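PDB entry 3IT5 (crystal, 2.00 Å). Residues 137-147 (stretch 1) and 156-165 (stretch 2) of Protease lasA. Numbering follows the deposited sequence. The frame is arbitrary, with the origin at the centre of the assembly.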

# COMPACT_ATOMS: atom_id res chain seq x y z
N ALA A 137 12.06 2.95 3.52
CA ALA A 137 10.87 3.77 3.80
C ALA A 137 10.15 3.35 5.08
O ALA A 137 10.03 2.16 5.37
N SER A 138 9.67 4.33 5.85
CA SER A 138 8.89 4.06 7.06
C SER A 138 7.38 4.17 6.83
O SER A 138 6.90 5.10 6.18
N PHE A 139 6.65 3.21 7.38
CA PHE A 139 5.20 3.23 7.43
C PHE A 139 4.85 2.95 8.88
O PHE A 139 4.94 1.80 9.33
N GLY A 140 4.49 4.00 9.61
CA GLY A 140 4.42 3.94 11.07
C GLY A 140 5.82 3.69 11.61
O GLY A 140 6.79 4.28 11.12
N PRO A 141 5.94 2.79 12.61
CA PRO A 141 7.25 2.45 13.17
C PRO A 141 8.09 1.56 12.25
O PRO A 141 9.31 1.46 12.44
N TYR A 142 7.45 0.93 11.26
CA TYR A 142 8.11 -0.04 10.38
C TYR A 142 8.99 0.59 9.31
O TYR A 142 8.55 1.48 8.57
N ARG A 143 10.23 0.11 9.24
CA ARG A 143 11.12 0.39 8.12
C ARG A 143 11.16 -0.85 7.24
O ARG A 143 11.41 -1.95 7.72
N ILE A 144 10.90 -0.66 5.95
CA ILE A 144 10.85 -1.78 5.02
C ILE A 144 12.22 -2.04 4.37
O ILE A 144 12.92 -1.11 3.96
N ASN A 145 12.59 -3.32 4.32
CA ASN A 145 13.73 -3.75 3.53
C ASN A 145 13.21 -4.54 2.34
O ASN A 145 12.39 -5.45 2.48
N VAL A 146 13.69 -4.16 1.16
CA VAL A 146 13.29 -4.72 -0.11
C VAL A 146 14.07 -6.01 -0.44
O VAL A 146 15.29 -6.05 -0.30
N GLY A 147 13.34 -7.04 -0.87
CA GLY A 147 13.93 -8.34 -1.24
C GLY A 147 14.74 -8.30 -2.53
O GLY A 147 14.94 -7.23 -3.11
N ARG A 156 14.17 -13.26 5.67
CA ARG A 156 15.58 -12.88 5.83
C ARG A 156 15.96 -11.69 4.93
O ARG A 156 16.86 -10.92 5.27
N ARG A 157 15.27 -11.55 3.80
CA ARG A 157 15.57 -10.48 2.83
C ARG A 157 14.49 -9.41 2.78
O ARG A 157 14.79 -8.22 2.67
N TYR A 158 13.23 -9.84 2.84
CA TYR A 158 12.09 -8.92 2.86
C TYR A 158 11.45 -8.91 4.23
O TYR A 158 11.07 -9.97 4.75
N TYR A 159 11.34 -7.73 4.82
CA TYR A 159 10.77 -7.59 6.16
C TYR A 159 10.33 -6.16 6.48
O TYR A 159 10.80 -5.19 5.88
N PHE A 160 9.42 -6.06 7.44
CA PHE A 160 9.05 -4.79 8.05
C PHE A 160 9.70 -4.76 9.43
O PHE A 160 9.35 -5.56 10.30
N TYR A 161 10.67 -3.87 9.63
CA TYR A 161 11.33 -3.78 10.93
C TYR A 161 10.75 -2.67 11.79
O TYR A 161 10.86 -1.48 11.46
N ASN A 162 10.12 -3.07 12.90
CA ASN A 162 9.57 -2.13 13.87
C ASN A 162 10.69 -1.46 14.66
O ASN A 162 11.37 -2.10 15.47
N GLN A 163 10.87 -0.16 14.43
CA GLN A 163 11.97 0.61 15.01
C GLN A 163 11.71 1.05 16.46
O GLN A 163 12.58 1.64 17.10
N SER A 164 10.52 0.74 16.96
CA SER A 164 10.12 1.11 18.31
C SER A 164 10.10 -0.08 19.27
O SER A 164 10.11 0.10 20.48
N ALA A 165 10.09 -1.29 18.70
CA ALA A 165 9.98 -2.54 19.47
C ALA A 165 11.13 -3.51 19.18
O ALA A 165 11.33 -4.47 19.92

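Side-chain packing between residues 137-147 and 156-165 of Protease lasA, where strands 142-145 and 159-162 pair antiparallel, so that Y142, I144, F160 and N162 share one face of the sheet and R143, N145, Y159 and Y161 the other. S138 (m) reaches stretch 2 through its hydroxyl: Q163 NE2 donates to S138 OG at 3.2 Å. The F139 to Y142 type II' turn follows, with G140 at positive phi, and brings P141 against the end of strand 159-162. P141 points toward stretch 2, its CB 3.4 Å from N162 OD1, and its carbonyl is held twice, by Q163 N (3.0 Å to P141 O) and Q163 NE2 (2.8 Å to P141 O). N162 (t) uses OD1 to accept from S164 N at 2.8 Å, bracing the chain beyond the strand. The Y142 ring (m) lies beside F160 and N162, with Y142 CD1 4.0 Å from F160 CB and Y142 CE1 3.9 Å from N162 CB; a water donates to Y142 OH (2.7 Å) and accepts from N162 ND2 (2.6 Å), linking the two side chains. On the other face, R143 extends (t, t, m) to set NE 3.1 Å from Q163 OE1, while its backbone pairs with Y161, whose t ring leads away. Buried I144 (t, t) turns its tip to stretch 2: CD1 packs 3.6 Å from Y158 CE1 and 3.9 Å from F160 CZ, an apolar cluster formed with Y158 in t and F160 in m. N145 (t) does two jobs. Its CB sits over the face of the Y159 ring (p), 3.5 Å from N145 CB to the ring centroid, a CH-pi contact, and its ND2 donates to R157 O at 2.8 Å. V146 points away. G147, without a side chain, places its N 4.0 Å from Y158 CD1, at the ring edge.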

# COMPACT_ATOMS: atom_id res chain seq x y z
CB ALA A 137 9.92 3.75 2.61
CB SER A 138 9.31 4.97 8.22
OG SER A 138 10.57 4.59 8.75
CB PHE A 139 4.61 2.18 6.50
CG PHE A 139 4.90 2.43 5.05
CD1 PHE A 139 5.97 1.81 4.42
CD2 PHE A 139 4.10 3.31 4.32
CE1 PHE A 139 6.25 2.06 3.07
CE2 PHE A 139 4.36 3.56 2.97
CZ PHE A 139 5.44 2.93 2.35
CB PRO A 141 6.89 1.69 14.46
CG PRO A 141 5.57 1.06 14.15
CD PRO A 141 4.85 2.07 13.29
CB TYR A 142 7.08 -0.95 9.69
CG TYR A 142 6.09 -1.63 10.62
CD1 TYR A 142 6.51 -2.63 11.50
CD2 TYR A 142 4.75 -1.28 10.59
CE1 TYR A 142 5.59 -3.26 12.35
CE2 TYR A 142 3.83 -1.90 11.44
CZ TYR A 142 4.26 -2.88 12.31
OH TYR A 142 3.36 -3.50 13.14
CB ARG A 143 12.53 0.74 8.61
CG ARG A 143 13.54 0.97 7.48
CD ARG A 143 14.96 1.10 8.01
NE ARG A 143 15.19 2.39 8.65
CZ ARG A 143 16.38 2.85 9.04
NH1 ARG A 143 17.48 2.13 8.85
NH2 ARG A 143 16.47 4.04 9.61
CB ILE A 144 9.71 -1.60 3.97
CG1 ILE A 144 9.65 -2.77 2.98
CG2 ILE A 144 9.83 -0.27 3.23
CD1 ILE A 144 8.33 -2.87 2.22
CB ASN A 145 14.68 -4.61 4.36
CG ASN A 145 16.06 -4.75 3.72
OD1 ASN A 145 16.85 -3.81 3.70
ND2 ASN A 145 16.35 -5.94 3.20
CB VAL A 146 13.44 -3.62 -1.21
CG1 VAL A 146 14.04 -4.15 -2.50
CG2 VAL A 146 12.11 -2.89 -1.44
CB ARG A 156 16.48 -14.08 5.55
CG ARG A 156 16.60 -15.04 6.73
CD ARG A 156 16.71 -16.49 6.31
NE ARG A 156 17.96 -16.81 5.63
CZ ARG A 156 18.06 -17.29 4.39
NH1 ARG A 156 16.97 -17.54 3.68
NH2 ARG A 156 19.25 -17.55 3.87
CB ARG A 157 15.78 -11.05 1.43
CG ARG A 157 16.82 -12.16 1.35
CD ARG A 157 16.97 -12.66 -0.07
NE ARG A 157 17.23 -14.10 -0.08
CZ ARG A 157 16.39 -15.02 -0.55
NH1 ARG A 157 15.22 -14.66 -1.08
NH2 ARG A 157 16.73 -16.30 -0.51
CB TYR A 158 11.05 -9.32 1.81
CG TYR A 158 9.83 -8.43 1.78
CD1 TYR A 158 9.90 -7.14 1.26
CD2 TYR A 158 8.60 -8.86 2.29
CE1 TYR A 158 8.79 -6.31 1.23
CE2 TYR A 158 7.48 -8.03 2.27
CZ TYR A 158 7.59 -6.76 1.74
OH TYR A 158 6.49 -5.92 1.70
CB TYR A 159 11.77 -8.08 7.23
CG TYR A 159 13.15 -7.46 7.13
CD1 TYR A 159 13.44 -6.25 7.74
CD2 TYR A 159 14.17 -8.09 6.41
CE1 TYR A 159 14.71 -5.67 7.66
CE2 TYR A 159 15.44 -7.53 6.32
CZ TYR A 159 15.70 -6.32 6.94
OH TYR A 159 16.95 -5.75 6.84
CB PHE A 160 7.52 -4.69 8.18
CG PHE A 160 6.80 -4.57 6.86
CD1 PHE A 160 6.32 -3.33 6.43
CD2 PHE A 160 6.58 -5.68 6.06
CE1 PHE A 160 5.65 -3.21 5.21
CE2 PHE A 160 5.91 -5.58 4.84
CZ PHE A 160 5.45 -4.34 4.42
CB TYR A 161 12.86 -3.62 10.79
CG TYR A 161 13.58 -3.47 12.12
CD1 TYR A 161 13.78 -4.58 12.95
CD2 TYR A 161 14.05 -2.23 12.54
CE1 TYR A 161 14.44 -4.45 14.17
CE2 TYR A 161 14.71 -2.09 13.77
CZ TYR A 161 14.90 -3.20 14.57
OH TYR A 161 15.55 -3.08 15.78
CB ASN A 162 8.58 -2.83 14.81
CG ASN A 162 7.83 -1.87 15.72
OD1 ASN A 162 8.38 -0.87 16.19
ND2 ASN A 162 6.57 -2.16 15.98
CB GLN A 163 12.28 1.83 14.13
CG GLN A 163 12.66 1.47 12.69
CD GLN A 163 12.55 2.63 11.74
OE1 GLN A 163 13.54 3.09 11.19
NE2 GLN A 163 11.32 3.12 11.53
CB SER A 164 8.75 1.80 18.29
OG SER A 164 8.22 1.93 19.60
CB ALA A 165 8.64 -3.21 19.18
O HOH W 1 4.54 -3.79 15.59